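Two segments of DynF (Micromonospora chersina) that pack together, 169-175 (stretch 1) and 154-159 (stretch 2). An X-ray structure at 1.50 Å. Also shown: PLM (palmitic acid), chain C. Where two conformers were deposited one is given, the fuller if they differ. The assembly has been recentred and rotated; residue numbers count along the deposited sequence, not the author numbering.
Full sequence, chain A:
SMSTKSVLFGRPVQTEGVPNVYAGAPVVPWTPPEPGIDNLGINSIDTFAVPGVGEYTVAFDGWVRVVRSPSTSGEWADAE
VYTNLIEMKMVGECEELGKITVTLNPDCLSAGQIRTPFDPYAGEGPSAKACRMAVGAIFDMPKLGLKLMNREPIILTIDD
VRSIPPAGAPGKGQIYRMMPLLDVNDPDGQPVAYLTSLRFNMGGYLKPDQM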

# COMPACT_ATOMS: atom_id res chain seq x y z
N ALA A 169 -5.53 -17.11 -13.69
CA ALA A 169 -5.16 -17.29 -12.30
C ALA A 169 -6.01 -16.45 -11.35
O ALA A 169 -6.39 -15.32 -11.68
CB ALA A 169 -3.69 -16.93 -12.10
N PRO A 170 -6.28 -16.96 -10.15
CA PRO A 170 -6.95 -16.15 -9.13
C PRO A 170 -5.96 -15.23 -8.43
O PRO A 170 -4.77 -15.55 -8.28
CB PRO A 170 -7.48 -17.20 -8.15
CG PRO A 170 -6.48 -18.33 -8.25
CD PRO A 170 -6.08 -18.36 -9.71
N GLY A 171 -6.46 -14.08 -7.99
CA GLY A 171 -5.67 -13.10 -7.28
C GLY A 171 -6.50 -12.40 -6.23
O GLY A 171 -7.71 -12.63 -6.10
N LYS A 172 -5.84 -11.55 -5.45
CA LYS A 172 -6.46 -10.87 -4.33
C LYS A 172 -5.98 -9.43 -4.25
O LYS A 172 -4.88 -9.10 -4.70
CB LYS A 172 -6.11 -11.55 -2.99
CG LYS A 172 -6.26 -13.07 -2.99
CD LYS A 172 -6.02 -13.66 -1.61
CE LYS A 172 -5.81 -15.17 -1.70
NZ LYS A 172 -5.72 -15.79 -0.34
N GLY A 173 -6.82 -8.58 -3.66
CA GLY A 173 -6.40 -7.26 -3.24
C GLY A 173 -5.98 -7.40 -1.79
O GLY A 173 -6.70 -8.01 -0.99
N GLN A 174 -4.79 -6.91 -1.47
CA GLN A 174 -4.23 -7.02 -0.12
C GLN A 174 -4.64 -5.77 0.65
O GLN A 174 -3.96 -4.73 0.62
CB GLN A 174 -2.73 -7.24 -0.16
CG GLN A 174 -2.37 -8.50 -0.93
CD GLN A 174 -2.94 -9.76 -0.30
OE1 GLN A 174 -3.28 -9.79 0.89
NE2 GLN A 174 -3.06 -10.81 -1.10
N ILE A 175 -5.81 -5.85 1.27
CA ILE A 175 -6.41 -4.75 2.01
C ILE A 175 -6.61 -5.23 3.44
O ILE A 175 -7.36 -6.19 3.68
CB ILE A 175 -7.75 -4.33 1.39
CG1 ILE A 175 -7.51 -3.83 -0.05
CG2 ILE A 175 -8.42 -3.29 2.26
CD1 ILE A 175 -8.75 -3.88 -0.92
C1 PLM C . 1.27 -9.93 -17.13
O1 PLM C . 0.59 -9.27 -18.03
O2 PLM C . 2.09 -10.77 -17.39
C2 PLM C . 0.93 -9.55 -15.72
C3 PLM C . -0.54 -9.52 -15.39
C4 PLM C . -0.69 -9.17 -13.94
C5 PLM C . -1.94 -8.43 -13.60
C6 PLM C . -1.97 -8.03 -12.15
C7 PLM C . -3.34 -8.25 -11.56
C8 PLM C . -4.44 -7.68 -12.42
C9 PLM C . -4.37 -6.19 -12.58
CA PLM C . -5.22 -5.48 -11.56
CB PLM C . -6.69 -5.52 -11.92
CC PLM C . -7.38 -4.23 -11.60
CD PLM C . -8.32 -4.28 -10.43
CE PLM C . -8.43 -2.93 -9.76
CF PLM C . -9.65 -2.72 -8.93
CG PLM C . -9.69 -1.36 -8.33
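Stretch 2 (154-159) IILTID

Stretch 2 is extended throughout, a β-strand from Ile154 to Asp159, and it runs antiparallel to the strand centred on Pro170 to Gly173. The N-to-C directions of the two strands make an angle of 154°, and their axes approach to 4.7 Å, the spacing of neighbours in a sheet. Lys172 pairs with Thr157 as the hydrogen-bonded pair: Thr157 N donates to Lys172 O at 2.8 Å, and Lys172 N to Thr157 O at 3.0 Å. Gly173 and Leu156 form the next, non-hydrogen-bonded pair, with their CA atoms 4.4 Å apart. Beyond it, Gln174 N donates to Ile155 O at 2.7 Å, nearly in line. Water then continues the ladder at each end: water 1 links Ile155 N to Gln174 O, and water 2 links Asp159 N to Pro170 O, replacing direct bonds between the backbones.

Glycine suits position 171 because Gly171 CA lies only 3.0 Å from Thr157 O; a CB there would point toward stretch 2 and clash with that oxygen. At Gly173 the absence of a side chain leaves Gly173 CA 3.9 Å from Leu156 CD2. Leu156, buried and apolar, also meets the palmitic acid, Leu156 CD1 lying 3.2 Å from PLM CA, a lipid contact that a branched hydrocarbon side chain suits well.

Lys172 and Thr157 share the other face of the sheet. The lysine's long aliphatic chain leads its end away from stretch 2, into an exposed setting suited to a charge. Thr157 keeps its small hydroxyl close to the strands, where Gln174 NE2 donates to Thr157 OG1 at 2.9 Å; the amide thus adds a side-chain link to the backbone ladder. Toward the start of stretch 1, Ala169 CB packs 3.7 Å from Ile158 CG2, a small methyl against a branched apolar side chain.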

# COMPACT_ATOMS: atom_id res chain seq x y z
N ILE A 154 -3.77 0.35 -4.35
CA ILE A 154 -4.38 -0.96 -4.14
C ILE A 154 -3.37 -2.02 -4.57
O ILE A 154 -2.94 -2.04 -5.73
CB ILE A 154 -5.69 -1.09 -4.92
CG1 ILE A 154 -6.69 -0.03 -4.47
CG2 ILE A 154 -6.26 -2.49 -4.74
CD1 ILE A 154 -7.82 0.23 -5.45
N ILE A 155 -3.00 -2.88 -3.64
CA ILE A 155 -1.99 -3.90 -3.87
C ILE A 155 -2.71 -5.17 -4.32
O ILE A 155 -3.50 -5.75 -3.57
CB ILE A 155 -1.17 -4.17 -2.61
CG1 ILE A 155 -0.45 -2.89 -2.13
CG2 ILE A 155 -0.21 -5.33 -2.84
CD1 ILE A 155 0.41 -2.18 -3.15
N LEU A 156 -2.45 -5.60 -5.56
CA LEU A 156 -3.12 -6.75 -6.16
C LEU A 156 -2.08 -7.83 -6.42
O LEU A 156 -1.02 -7.55 -6.99
CB LEU A 156 -3.78 -6.36 -7.48
CG LEU A 156 -4.82 -5.26 -7.27
CD1 LEU A 156 -5.01 -4.43 -8.51
CD2 LEU A 156 -6.15 -5.89 -6.84
N THR A 157 -2.36 -9.05 -5.99
CA THR A 157 -1.37 -10.11 -5.98
C THR A 157 -1.91 -11.35 -6.66
O THR A 157 -3.09 -11.66 -6.61
CB THR A 157 -0.93 -10.43 -4.56
OG1 THR A 157 -2.05 -10.83 -3.77
CG2 THR A 157 -0.26 -9.22 -3.92
N ILE A 158 -1.00 -12.06 -7.33
CA ILE A 158 -1.25 -13.38 -7.87
C ILE A 158 -0.09 -14.26 -7.43
O ILE A 158 1.07 -13.98 -7.76
CB ILE A 158 -1.37 -13.39 -9.40
CG1 ILE A 158 -2.46 -12.45 -9.88
CG2 ILE A 158 -1.64 -14.82 -9.88
CD1 ILE A 158 -2.47 -12.26 -11.39
N ASP A 159 -0.40 -15.34 -6.72
CA ASP A 159 0.58 -16.31 -6.27
C ASP A 159 0.57 -17.50 -7.21
O ASP A 159 -0.28 -17.63 -8.09
CB ASP A 159 0.29 -16.71 -4.82
CG ASP A 159 0.34 -15.52 -3.86
OD1 ASP A 159 1.29 -14.72 -3.95
OD2 ASP A 159 -0.57 -15.38 -3.03
O HOH W 1 -4.15 -2.38 -0.98
O HOH W 2 -3.25 -15.63 -6.02
O HOH W 3 -2.95 -17.85 -8.59